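Local structure of RabGDI protein (Plasmodium falciparum 3D7, 3P1W) at residues V23-T28 with K44-L49; T28-C33 with G257-F262; G57-L62 with D90-F95. The protein probably acts as a Rab GDP-dissociation inhibitor, binding Rab GTPases in their GDP-bound state and thereby serving their transport between membranes. All coordinates share one frame; numbering follows the deposited sequence.

In the fold
From the N terminus, strand 20-26 runs into a tight turn and helix 30-41, and the chain returns in strand 46-49. Interaction 1 closes this short loop by pairing the two strands side by side. Thr28 is shared with interaction 2, which starts inside that loop and closes a far longer one, 224 residues on, where helix 257-268 packs against the start of helix 30-41; interactions 1 and 2 therefore cross. Interaction 3 opens after interaction 1 has closed and is nested within the loop of interaction 2, joining residues 57-62 to residues 90-95. Thr59 of interaction 3 meets Leu30 of interaction 2, so the Rossmann-type sheet, its first helix and the loop at 57-62 are in direct contact.

Interaction 1 of 3, residues V23-T28 with K44-L49; sequences VIILGT and KKILVL
Leu49 and Ile25 bury the most surface; a backbone bond joins them, while their side chains pack on opposite faces of the sheet, Ile25 on Ile46 and Val48, Leu49 on Leu26. Leu49 N bonds to Ile25 O at 2.9 Å. One step on, Leu49 O receives Gly27 N at 2.8 Å, carrying the pairing past the last strand residue into the turn. Ile25 N bonds to Leu47 O of the same strand at 2.9 Å, so the residue is gripped by both its N-H and its carbonyl. Toward the start of the strands the pairing slackens: Leu47 N reaches Val23 O at 3.3 Å, and Val23 N makes a weak bond to Lys45 O. Strands 23-26 and 46-49 run parallel, their directions only 15° apart, and with the intervening helix 30-41 they form the right-handed beta-alpha-beta crossover that opens a Rossmann-type fold. Val23, Ile25, Ile46 and Val48 line the face covered by that helix, where Ser36 touches Ile25, Ile46 and Val48. Ile25 CD1 swings over the neighbouring strand to meet Ile46 CB at 3.9 Å; its chi2 of 93° is well off a staggered value, probably at some torsional cost. The body of Ile25 also meets Val48, CB to CG2 at 4.2 Å. On the other face Leu26 and Leu49 lie alongside each other and point the same way, CD2 of Leu26 being 4.0 Å from CB of Leu49. Leu49 and Leu47 both reach Met274 of the next strand. Beyond the strand end, methyl CG2 of Thr28 presses on Val48 CG1 at 3.6 Å, while Thr28 OG1 is held by Asp50 and Gly56 N. The buried carbonyl Gly27 O has no polar partner in the model.

Interaction 2 of 3, residues T28-C33 with G257-F262; sequences TGLKEC and GIPEGF
Cys33 meets helix 257-268 with both its side chain and its carbonyl. Its sulphur lies against the proline ring, SG to Pro259 CB at 3.6 Å, while Cys33 O sits over one face of the Phe262 ring, displaced toward the rim and 3.4 Å from CG. Cys33 CB adds an apolar contact with Phe262 CD2 at 4.0 Å. One helical turn back, Leu30 reaches across with a single methyl: CD2 lies 3.7 Å from Ile258 CB, the two side chains crossing at about a right angle, and the same methyl touches the CD carbon of Pro259. With CG anti to its carbonyl carbon (chi1 -69°) and an extended chi2, the leucine carries this methyl over to the other helix. Pro259 CG also approaches the carbonyl Thr28 O, at 3.8 Å, so the proline ring rests against Thr28, Leu30 and Cys33 together.

Ile258 CG2 stands in the plane of the Phe262 ring at its edge, and Phe262 N bonds to Ile258 O at 2.8 Å, which sets the two residues one turn apart on the same side of their helix. Thr109 and Val111 also touch the Phe262 side chain. Phe273 packs against both Thr28 and Cys33. At the beginning of helix 30-41, Gly29 occupies the N-cap position and its O accepts Cys33 N at 3.0 Å; Leu30 N is taken up by Thr59 OG1. This glycine-bearing turn from the first strand into the first helix belongs to the Rossmann-type fold, and in dinucleotide-binding relatives the equivalent helix end faces the cofactor's pyrophosphate.

Interaction 3 of 3, residues G57-L62 with D90-F95; sequences GETASL and DLIPKF
Thr59 and Ile92 share a water that their backbones hold from three points. It accepts a hydrogen bond from Ile92 N at 2.9 Å, donates to Thr59 O at 3.0 Å, and makes a weak further bond to Ile92 O. Next to it the chains join directly: Leu91 N donates to Ala60 O at 3.0 Å, with 169° at the hydrogen. A second water links the side chains of Ser61 and Asp90, 2.6 Å from Ser61 OG and donating to Asp90 OD1. Placing OG anti to the backbone N (chi1 -179°) turns the serine hydroxyl to that water. The other carboxylate oxygen, Asp90 OD2, is held by Tyr250 OH and Leu255 N, so both carboxylate oxygens have partners, which would help to stabilise its negative charge.

Leu91 buries the most surface of the contact. Its CB sits in front of Glu58 O, 3.5 Å away, and its CG meets Leu62 CD1 at 3.8 Å with the two side chains crossing obliquely; Leu91 also touches Phe71 and Lys411. Ile92 CD1 comes to the side of the same oxygen, Glu58 O, at 3.3 Å, while Thr59 CG2 meets Ile92 CB at 4.1 Å. Tyr433 touches both Thr59 and Ile92. Thr59 OG1 is also bonded to Gly56 O, which fixes the turn before the strand.

Ser61 and Asp90 are a non-hydrogen-bonded antiparallel pair in the small two-stranded sheet 61-62 with 89-90. The pairing closes the chain between residues 62 and 89, shortly after Tyr55 and Gly56, in a part of the Rab GDI fold that, as in relatives, probably lies beside the Rab-binding platform.

Interaction 1 of 3, residues V23-T28 with K44-L49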
ATOM      1  N   VAL A  23       7.859  16.204 -19.207  1.00 34.63           N
ATOM      2  CA  VAL A  23       8.208  15.796 -17.844  1.00 31.27           C
ATOM      3  C   VAL A  23       9.379  14.824 -17.907  1.00 30.10           C
ATOM      4  O   VAL A  23       9.394  13.914 -18.741  1.00 30.19           O
ATOM      5  CB  VAL A  23       7.022  15.131 -17.124  1.00 30.87           C
ATOM      6  CG1 VAL A  23       7.363  14.838 -15.648  1.00 26.79           C
ATOM      7  CG2 VAL A  23       5.777  16.012 -17.196  1.00 31.65           C
ATOM      8  N   ILE A  24      10.366  15.033 -17.041  1.00 28.47           N
ATOM      9  CA  ILE A  24      11.390  14.016 -16.788  1.00 27.19           C
ATOM     10  C   ILE A  24      11.095  13.406 -15.397  1.00 25.50           C
ATOM     11  O   ILE A  24      10.817  14.114 -14.422  1.00 23.49           O
ATOM     12  CB  ILE A  24      12.819  14.567 -16.862  1.00 27.24           C
ATOM     13  CG1 ILE A  24      13.125  15.085 -18.272  1.00 28.56           C
ATOM     14  CG2 ILE A  24      13.857  13.496 -16.460  1.00 27.80           C
ATOM     15  CD1 ILE A  24      14.481  15.757 -18.389  1.00 27.31           C
ATOM     16  N   ILE A  25      11.140  12.087 -15.345  1.00 25.08           N
ATOM     17  CA  ILE A  25      10.782  11.348 -14.143  1.00 23.85           C
ATOM     18  C   ILE A  25      12.026  10.644 -13.662  1.00 23.41           C
ATOM     19  O   ILE A  25      12.686   9.985 -14.454  1.00 24.68           O
ATOM     20  CB  ILE A  25       9.610  10.342 -14.399  1.00 24.05           C
ATOM     21  CG1 ILE A  25       8.310  11.058 -14.796  1.00 24.67           C
ATOM     22  CG2 ILE A  25       9.292   9.564 -13.109  1.00 22.88           C
ATOM     23  CD1 ILE A  25       8.085  11.205 -16.291  1.00 25.92           C
ATOM     24  N   LEU A  26      12.365  10.789 -12.372  1.00 22.66           N
ATOM     25  CA  LEU A  26      13.577  10.219 -11.831  1.00 22.55           C
ATOM     26  C   LEU A  26      13.173   9.179 -10.783  1.00 22.28           C
ATOM     27  O   LEU A  26      12.480   9.521  -9.830  1.00 22.58           O
ATOM     28  CB  LEU A  26      14.443  11.302 -11.200  1.00 21.90           C
ATOM     29  CG  LEU A  26      14.766  12.504 -12.094  1.00 24.53           C
ATOM     30  CD1 LEU A  26      15.602  13.491 -11.308  1.00 23.79           C
ATOM     31  CD2 LEU A  26      15.473  12.074 -13.360  1.00 23.60           C
ATOM     32  N   GLY A  27      13.608   7.937 -10.988  1.00 22.72           N
ATOM     33  CA  GLY A  27      13.252   6.798 -10.133  1.00 22.06           C
ATOM     34  C   GLY A  27      12.190   5.979 -10.841  1.00 23.00           C
ATOM     35  O   GLY A  27      11.352   6.548 -11.551  1.00 24.44           O
ATOM     36  N   THR A  28      12.238   4.653 -10.681  1.00 22.40           N
ATOM     37  CA  THR A  28      11.193   3.769 -11.191  1.00 22.50           C
ATOM     38  C   THR A  28      10.424   3.047 -10.054  1.00 22.14           C
ATOM     39  O   THR A  28       9.879   1.964 -10.266  1.00 22.44           O
ATOM     40  CB  THR A  28      11.713   2.788 -12.265  1.00 23.15           C
ATOM     41  OG1 THR A  28      12.807   2.011 -11.763  1.00 23.85           O
ATOM     42  CG2 THR A  28      12.200   3.590 -13.544  1.00 24.18           C
ATOM     43  N   LYS A  44       1.610  13.107 -23.193  1.00 44.62           N
ATOM     44  CA  LYS A  44       2.762  13.934 -22.818  1.00 44.29           C
ATOM     45  C   LYS A  44       4.073  13.255 -23.232  1.00 43.61           C
ATOM     46  O   LYS A  44       4.138  12.033 -23.324  1.00 43.00           O
ATOM     47  CB  LYS A  44       2.751  14.280 -21.326  1.00 43.21           C
ATOM     48  CG  LYS A  44       1.555  15.151 -20.898  1.00 45.64           C
ATOM     49  CD  LYS A  44       1.761  16.605 -21.255  1.00 48.97           C
ATOM     50  CE  LYS A  44       0.501  17.445 -21.054  1.00 51.24           C
ATOM     51  NZ  LYS A  44       0.707  18.824 -21.591  1.00 53.47           N
ATOM     52  N   LYS A  45       5.093  14.064 -23.528  1.00 43.61           N
ATOM     53  CA  LYS A  45       6.406  13.561 -23.934  1.00 43.39           C
ATOM     54  C   LYS A  45       7.288  13.461 -22.692  1.00 40.65           C
ATOM     55  O   LYS A  45       7.545  14.468 -22.035  1.00 39.52           O
ATOM     56  CB  LYS A  45       7.053  14.488 -24.974  1.00 45.80           C
ATOM     57  CG  LYS A  45       8.478  14.059 -25.353  1.00 47.55           C
ATOM     58  CD  LYS A  45       9.027  14.729 -26.602  1.00 52.36           C
ATOM     59  CE  LYS A  45      10.350  14.072 -26.976  1.00 53.28           C
ATOM     60  NZ  LYS A  45      11.094  14.845 -27.991  1.00 56.82           N
ATOM     61  N   ILE A  46       7.749  12.250 -22.383  1.00 38.75           N
ATOM     62  CA  ILE A  46       8.441  11.990 -21.125  1.00 36.85           C
ATOM     63  C   ILE A  46       9.733  11.208 -21.319  1.00 36.19           C
ATOM     64  O   ILE A  46       9.909  10.498 -22.317  1.00 37.18           O
ATOM     65  CB  ILE A  46       7.538  11.196 -20.116  1.00 34.87           C
ATOM     66  CG1 ILE A  46       7.311   9.740 -20.566  1.00 35.50           C
ATOM     67  CG2 ILE A  46       6.202  11.893 -19.926  1.00 36.44           C
ATOM     68  CD1 ILE A  46       6.505   8.871 -19.552  1.00 32.04           C
ATOM     69  N   LEU A  47      10.612  11.334 -20.328  1.00 33.78           N
ATOM     70  CA  LEU A  47      11.830  10.537 -20.217  1.00 32.70           C
ATOM     71  C   LEU A  47      11.849  10.026 -18.775  1.00 30.45           C
ATOM     72  O   LEU A  47      11.619  10.810 -17.855  1.00 29.66           O
ATOM     73  CB  LEU A  47      13.053  11.401 -20.452  1.00 32.89           C
ATOM     74  CG  LEU A  47      14.434  10.741 -20.307  1.00 33.44           C
ATOM     75  CD1 LEU A  47      14.612   9.560 -21.262  1.00 33.88           C
ATOM     76  CD2 LEU A  47      15.557  11.769 -20.526  1.00 33.92           C
ATOM     77  N   VAL A  48      12.142   8.739 -18.592  1.00 29.64           N
ATOM     78  CA  VAL A  48      12.210   8.132 -17.246  1.00 27.68           C
ATOM     79  C   VAL A  48      13.621   7.609 -17.023  1.00 27.88           C
ATOM     80  O   VAL A  48      14.106   6.802 -17.839  1.00 29.57           O
ATOM     81  CB  VAL A  48      11.178   6.990 -17.110  1.00 27.12           C
ATOM     82  CG1 VAL A  48      11.219   6.373 -15.692  1.00 25.11           C
ATOM     83  CG2 VAL A  48       9.780   7.522 -17.446  1.00 28.48           C
ATOM     84  N   LEU A  49      14.281   8.089 -15.961  1.00 26.54           N
ATOM     85  CA  LEU A  49      15.680   7.775 -15.665  1.00 26.76           C
ATOM     86  C   LEU A  49      15.815   7.207 -14.273  1.00 25.84           C
ATOM     87  O   LEU A  49      15.155   7.695 -13.352  1.00 25.76           O
ATOM     88  CB  LEU A  49      16.536   9.052 -15.716  1.00 27.10           C
ATOM     89  CG  LEU A  49      16.424   9.835 -17.020  1.00 29.82           C
ATOM     90  CD1 LEU A  49      17.312  11.069 -16.955  1.00 31.60           C
ATOM     91  CD2 LEU A  49      16.808   8.942 -18.183  1.00 28.31           C
TER

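Interaction 2 of 3, residues T28-C33 with G257-F262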
ATOM      1  N   THR A  28      12.238   4.653 -10.681  1.00 22.40           N
ATOM      2  CA  THR A  28      11.193   3.769 -11.191  1.00 22.50           C
ATOM      3  C   THR A  28      10.424   3.047 -10.054  1.00 22.14           C
ATOM      4  O   THR A  28       9.879   1.964 -10.266  1.00 22.44           O
ATOM      5  CB  THR A  28      11.713   2.788 -12.265  1.00 23.15           C
ATOM      6  OG1 THR A  28      12.807   2.011 -11.763  1.00 23.85           O
ATOM      7  CG2 THR A  28      12.200   3.590 -13.544  1.00 24.18           C
ATOM      8  N   GLY A  29      10.297   3.718  -8.908  1.00 21.25           N
ATOM      9  CA  GLY A  29       9.368   3.279  -7.862  1.00 21.19           C
ATOM     10  C   GLY A  29       7.992   3.233  -8.491  1.00 21.32           C
ATOM     11  O   GLY A  29       7.747   3.827  -9.567  1.00 21.80           O
ATOM     12  N   LEU A  30       7.099   2.505  -7.842  1.00 19.27           N
ATOM     13  CA  LEU A  30       5.752   2.292  -8.333  1.00 20.68           C
ATOM     14  C   LEU A  30       5.031   3.591  -8.644  1.00 20.15           C
ATOM     15  O   LEU A  30       4.457   3.738  -9.734  1.00 21.36           O
ATOM     16  CB  LEU A  30       4.946   1.437  -7.322  1.00 20.37           C
ATOM     17  CG  LEU A  30       5.410  -0.015  -7.203  1.00 23.35           C
ATOM     18  CD1 LEU A  30       4.623  -0.702  -6.070  1.00 23.50           C
ATOM     19  CD2 LEU A  30       5.256  -0.761  -8.528  1.00 25.82           C
ATOM     20  N   LYS A  31       5.083   4.564  -7.740  1.00 19.69           N
ATOM     21  CA  LYS A  31       4.404   5.839  -7.995  1.00 19.99           C
ATOM     22  C   LYS A  31       4.913   6.531  -9.282  1.00 21.37           C
ATOM     23  O   LYS A  31       4.116   7.021 -10.090  1.00 22.61           O
ATOM     24  CB  LYS A  31       4.574   6.793  -6.830  1.00 19.97           C
ATOM     25  CG  LYS A  31       3.840   6.397  -5.515  1.00 20.43           C
ATOM     26  CD  LYS A  31       4.315   7.317  -4.398  1.00 19.79           C
ATOM     27  CE  LYS A  31       3.696   7.030  -3.079  1.00 21.68           C
ATOM     28  NZ  LYS A  31       4.025   8.070  -2.069  1.00 19.40           N
ATOM     29  N   GLU A  32       6.226   6.550  -9.453  1.00 20.49           N
ATOM     30  CA  GLU A  32       6.839   7.161 -10.654  1.00 22.30           C
ATOM     31  C   GLU A  32       6.392   6.456 -11.941  1.00 23.39           C
ATOM     32  O   GLU A  32       6.087   7.109 -12.957  1.00 25.46           O
ATOM     33  CB  GLU A  32       8.353   7.146 -10.538  1.00 21.46           C
ATOM     34  CG  GLU A  32       8.939   8.317  -9.717  1.00 23.40           C
ATOM     35  CD  GLU A  32       8.772   8.162  -8.195  1.00 26.76           C
ATOM     36  OE1 GLU A  32       8.671   7.014  -7.719  1.00 24.92           O
ATOM     37  OE2 GLU A  32       8.743   9.195  -7.486  1.00 25.51           O
ATOM     38  N   CYS A  33       6.384   5.126 -11.902  1.00 24.23           N
ATOM     39  CA  CYS A  33       5.954   4.326 -13.046  1.00 25.87           C
ATOM     40  C   CYS A  33       4.483   4.585 -13.410  1.00 26.73           C
ATOM     41  O   CYS A  33       4.135   4.789 -14.597  1.00 27.46           O
ATOM     42  CB  CYS A  33       6.161   2.867 -12.760  1.00 25.40           C
ATOM     43  SG  CYS A  33       7.878   2.404 -12.693  1.00 28.06           S
ATOM     44  N   GLY A 257       5.997  -6.730 -11.743  1.00 37.81           N
ATOM     45  CA  GLY A 257       5.378  -6.651 -13.042  1.00 39.07           C
ATOM     46  C   GLY A 257       4.931  -5.243 -13.346  1.00 38.28           C
ATOM     47  O   GLY A 257       4.673  -4.924 -14.503  1.00 39.84           O
ATOM     48  N   ILE A 258       4.858  -4.369 -12.334  1.00 36.15           N
ATOM     49  CA  ILE A 258       4.276  -3.066 -12.586  1.00 35.51           C
ATOM     50  C   ILE A 258       5.269  -2.153 -13.325  1.00 35.08           C
ATOM     51  O   ILE A 258       4.932  -1.665 -14.408  1.00 35.26           O
ATOM     52  CB  ILE A 258       3.621  -2.448 -11.356  1.00 34.59           C
ATOM     53  CG1 ILE A 258       2.384  -3.291 -10.978  1.00 35.77           C
ATOM     54  CG2 ILE A 258       3.209  -1.010 -11.643  1.00 34.38           C
ATOM     55  CD1 ILE A 258       1.654  -2.837  -9.719  1.00 36.43           C
ATOM     56  N   PRO A 259       6.491  -1.961 -12.789  1.00 33.80           N
ATOM     57  CA  PRO A 259       7.423  -1.129 -13.563  1.00 34.90           C
ATOM     58  C   PRO A 259       7.706  -1.674 -14.973  1.00 36.79           C
ATOM     59  O   PRO A 259       7.768  -0.898 -15.926  1.00 37.70           O
ATOM     60  CB  PRO A 259       8.687  -1.122 -12.696  1.00 33.44           C
ATOM     61  CG  PRO A 259       8.147  -1.262 -11.279  1.00 32.75           C
ATOM     62  CD  PRO A 259       7.019  -2.260 -11.436  1.00 32.64           C
ATOM     63  N   GLU A 260       7.836  -2.996 -15.088  1.00 38.24           N
ATOM     64  CA  GLU A 260       7.986  -3.698 -16.383  1.00 40.31           C
ATOM     65  C   GLU A 260       6.819  -3.396 -17.319  1.00 40.72           C
ATOM     66  O   GLU A 260       7.011  -3.034 -18.490  1.00 42.52           O
ATOM     67  CB  GLU A 260       8.034  -5.220 -16.151  1.00 41.27           C
ATOM     68  CG  GLU A 260       9.255  -5.729 -15.372  1.00 43.29           C
ATOM     69  CD  GLU A 260      10.535  -5.785 -16.200  1.00 49.37           C
ATOM     70  OE1 GLU A 260      10.488  -5.530 -17.434  1.00 52.27           O
ATOM     71  OE2 GLU A 260      11.597  -6.095 -15.607  1.00 52.39           O
ATOM     72  N   GLY A 261       5.615  -3.566 -16.787  1.00 39.45           N
ATOM     73  CA  GLY A 261       4.388  -3.224 -17.470  1.00 40.09           C
ATOM     74  C   GLY A 261       4.344  -1.809 -17.986  1.00 40.00           C
ATOM     75  O   GLY A 261       4.031  -1.575 -19.160  1.00 40.89           O
ATOM     76  N   PHE A 262       4.657  -0.847 -17.124  1.00 37.63           N
ATOM     77  CA  PHE A 262       4.603   0.559 -17.525  1.00 37.80           C
ATOM     78  C   PHE A 262       5.725   0.929 -18.510  1.00 38.93           C
ATOM     79  O   PHE A 262       5.509   1.735 -19.424  1.00 39.64           O
ATOM     80  CB  PHE A 262       4.599   1.494 -16.312  1.00 36.23           C
ATOM     81  CG  PHE A 262       3.242   1.662 -15.691  1.00 35.88           C
ATOM     82  CD1 PHE A 262       2.256   2.379 -16.339  1.00 38.08           C
ATOM     83  CD2 PHE A 262       2.947   1.086 -14.463  1.00 34.86           C
ATOM     84  CE1 PHE A 262       0.995   2.525 -15.769  1.00 38.09           C
ATOM     85  CE2 PHE A 262       1.701   1.243 -13.884  1.00 33.46           C
ATOM     86  CZ  PHE A 262       0.732   1.963 -14.524  1.00 36.67           C
TER

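Interaction 3 of 3, residues G57-L62 with D90-F95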
ATOM      1  N   GLY A  57      13.002   1.072  -7.625  1.00 22.83           N
ATOM      2  CA  GLY A  57      13.460   1.898  -6.516  1.00 22.27           C
ATOM      3  C   GLY A  57      13.223   1.234  -5.158  1.00 20.93           C
ATOM      4  O   GLY A  57      13.626   0.074  -4.941  1.00 20.69           O
ATOM      5  N   GLU A  58      12.556   1.957  -4.254  1.00 19.78           N
ATOM      6  CA  GLU A  58      12.259   1.438  -2.907  1.00 19.42           C
ATOM      7  C   GLU A  58      11.250   0.291  -2.949  1.00 18.50           C
ATOM      8  O   GLU A  58      11.170  -0.493  -1.994  1.00 16.38           O
ATOM      9  CB  GLU A  58      11.735   2.562  -1.996  1.00 20.15           C
ATOM     10  CG  GLU A  58      12.765   3.621  -1.663  1.00 23.51           C
ATOM     11  CD  GLU A  58      13.884   3.100  -0.775  1.00 27.62           C
ATOM     12  OE1 GLU A  58      13.625   2.363   0.200  1.00 33.09           O
ATOM     13  OE2 GLU A  58      15.041   3.441  -1.051  1.00 32.69           O
ATOM     14  N   THR A  59      10.491   0.211  -4.043  1.00 18.75           N
ATOM     15  CA  THR A  59       9.538  -0.869  -4.300  1.00 19.65           C
ATOM     16  C   THR A  59      10.115  -1.975  -5.183  1.00 21.82           C
ATOM     17  O   THR A  59       9.373  -2.740  -5.770  1.00 23.49           O
ATOM     18  CB  THR A  59       8.227  -0.308  -4.899  1.00 19.99           C
ATOM     19  OG1 THR A  59       8.510   0.564  -6.026  1.00 21.09           O
ATOM     20  CG2 THR A  59       7.445   0.519  -3.810  1.00 18.91           C
ATOM     21  N   ALA A  60      11.429  -2.136  -5.215  1.00 22.32           N
ATOM     22  CA  ALA A  60      12.035  -3.204  -6.038  1.00 23.15           C
ATOM     23  C   ALA A  60      11.628  -4.603  -5.602  1.00 23.41           C
ATOM     24  O   ALA A  60      11.331  -4.836  -4.429  1.00 20.84           O
ATOM     25  CB  ALA A  60      13.545  -3.110  -6.007  1.00 23.76           C
ATOM     26  N   SER A  61      11.659  -5.519  -6.571  1.00 23.28           N
ATOM     27  CA  SER A  61      11.427  -6.933  -6.362  1.00 25.22           C
ATOM     28  C   SER A  61      12.769  -7.685  -6.415  1.00 25.22           C
ATOM     29  O   SER A  61      13.513  -7.516  -7.377  1.00 25.33           O
ATOM     30  CB  SER A  61      10.530  -7.427  -7.498  1.00 26.46           C
ATOM     31  OG  SER A  61      10.242  -8.795  -7.360  1.00 32.34           O
ATOM     32  N   LEU A  62      13.078  -8.494  -5.408  1.00 24.21           N
ATOM     33  CA  LEU A  62      14.381  -9.200  -5.325  1.00 25.24           C
ATOM     34  C   LEU A  62      14.245 -10.725  -5.441  1.00 25.89           C
ATOM     35  O   LEU A  62      13.343 -11.336  -4.860  1.00 24.81           O
ATOM     36  CB  LEU A  62      15.082  -8.860  -4.009  1.00 25.17           C
ATOM     37  CG  LEU A  62      15.612  -7.429  -3.755  1.00 27.60           C
ATOM     38  CD1 LEU A  62      14.542  -6.408  -3.974  1.00 31.60           C
ATOM     39  CD2 LEU A  62      16.141  -7.301  -2.303  1.00 26.70           C
ATOM     40  N   ASP A  90       9.059  -8.617  -2.999  1.00 21.37           N
ATOM     41  CA  ASP A  90       8.849  -7.196  -3.000  1.00 20.99           C
ATOM     42  C   ASP A  90       9.383  -6.613  -1.687  1.00 18.89           C
ATOM     43  O   ASP A  90       9.098  -7.144  -0.606  1.00 19.42           O
ATOM     44  CB  ASP A  90       7.353  -6.883  -3.106  1.00 20.60           C
ATOM     45  CG  ASP A  90       6.774  -7.123  -4.497  1.00 24.31           C
ATOM     46  OD1 ASP A  90       7.476  -7.043  -5.522  1.00 24.18           O
ATOM     47  OD2 ASP A  90       5.559  -7.352  -4.578  1.00 29.15           O
ATOM     48  N   LEU A  91      10.175  -5.548  -1.759  1.00 17.92           N
ATOM     49  CA  LEU A  91      10.602  -4.861  -0.540  1.00 17.41           C
ATOM     50  C   LEU A  91       9.397  -4.241   0.183  1.00 16.88           C
ATOM     51  O   LEU A  91       9.365  -4.170   1.407  1.00 15.96           O
ATOM     52  CB  LEU A  91      11.602  -3.758  -0.848  1.00 17.57           C
ATOM     53  CG  LEU A  91      12.949  -4.250  -1.326  1.00 19.64           C
ATOM     54  CD1 LEU A  91      13.795  -3.052  -1.786  1.00 17.50           C
ATOM     55  CD2 LEU A  91      13.629  -4.997  -0.235  1.00 22.75           C
ATOM     56  N   ILE A  92       8.407  -3.807  -0.598  1.00 16.36           N
ATOM     57  CA  ILE A  92       7.247  -3.109  -0.078  1.00 15.70           C
ATOM     58  C   ILE A  92       5.989  -3.732  -0.703  1.00 17.10           C
ATOM     59  O   ILE A  92       5.407  -3.168  -1.642  1.00 17.85           O
ATOM     60  CB  ILE A  92       7.331  -1.587  -0.311  1.00 16.10           C
ATOM     61  CG1 ILE A  92       8.627  -1.006   0.262  1.00 15.63           C
ATOM     62  CG2 ILE A  92       6.111  -0.851   0.303  1.00 14.70           C
ATOM     63  CD1 ILE A  92       8.809   0.509   0.099  1.00 15.61           C
ATOM     64  N   PRO A  93       5.579  -4.910  -0.189  1.00 18.27           N
ATOM     65  CA  PRO A  93       4.417  -5.596  -0.736  1.00 19.21           C
ATOM     66  C   PRO A  93       3.166  -4.931  -0.206  1.00 20.09           C
ATOM     67  O   PRO A  93       2.875  -4.964   1.019  1.00 22.20           O
ATOM     68  CB  PRO A  93       4.547  -7.025  -0.217  1.00 20.65           C
ATOM     69  CG  PRO A  93       5.347  -6.924   1.071  1.00 18.15           C
ATOM     70  CD  PRO A  93       6.251  -5.693   0.873  1.00 17.78           C
ATOM     71  N   LYS A  94       2.470  -4.252  -1.085  1.00 18.26           N
ATOM     72  CA  LYS A  94       1.185  -3.678  -0.725  1.00 18.49           C
ATOM     73  C   LYS A  94       0.098  -4.343  -1.560  1.00 19.62           C
ATOM     74  O   LYS A  94       0.163  -4.352  -2.797  1.00 21.36           O
ATOM     75  CB  LYS A  94       1.196  -2.180  -0.951  1.00 17.94           C
ATOM     76  CG  LYS A  94       1.961  -1.401   0.140  1.00 16.48           C
ATOM     77  CD  LYS A  94       2.229   0.018  -0.227  1.00 17.59           C
ATOM     78  CE  LYS A  94       2.961   0.785   0.898  1.00 16.68           C
ATOM     79  NZ  LYS A  94       2.104   1.322   2.019  1.00 15.28           N
ATOM     80  N   PHE A  95      -0.923  -4.838  -0.898  1.00 19.36           N
ATOM     81  CA  PHE A  95      -2.075  -5.353  -1.624  1.00 20.09           C
ATOM     82  C   PHE A  95      -3.009  -4.241  -2.141  1.00 20.43           C
ATOM     83  O   PHE A  95      -3.001  -3.111  -1.673  1.00 20.66           O
ATOM     84  CB  PHE A  95      -2.861  -6.325  -0.747  1.00 19.41           C
ATOM     85  CG  PHE A  95      -2.095  -7.510  -0.268  1.00 19.48           C
ATOM     86  CD1 PHE A  95      -1.124  -8.121  -1.033  1.00 21.15           C
ATOM     87  CD2 PHE A  95      -2.415  -8.083   0.953  1.00 18.15           C
ATOM     88  CE1 PHE A  95      -0.474  -9.258  -0.581  1.00 20.76           C
ATOM     89  CE2 PHE A  95      -1.751  -9.210   1.398  1.00 19.91           C
ATOM     90  CZ  PHE A  95      -0.789  -9.799   0.623  1.00 20.37           C
TER
HETATM   91  O   HOH W   1       7.622  -3.460  -3.399  1.00 18.44           O
HETATM   92  O   HOH W   2       7.651  -8.698  -7.706  1.00 37.25           O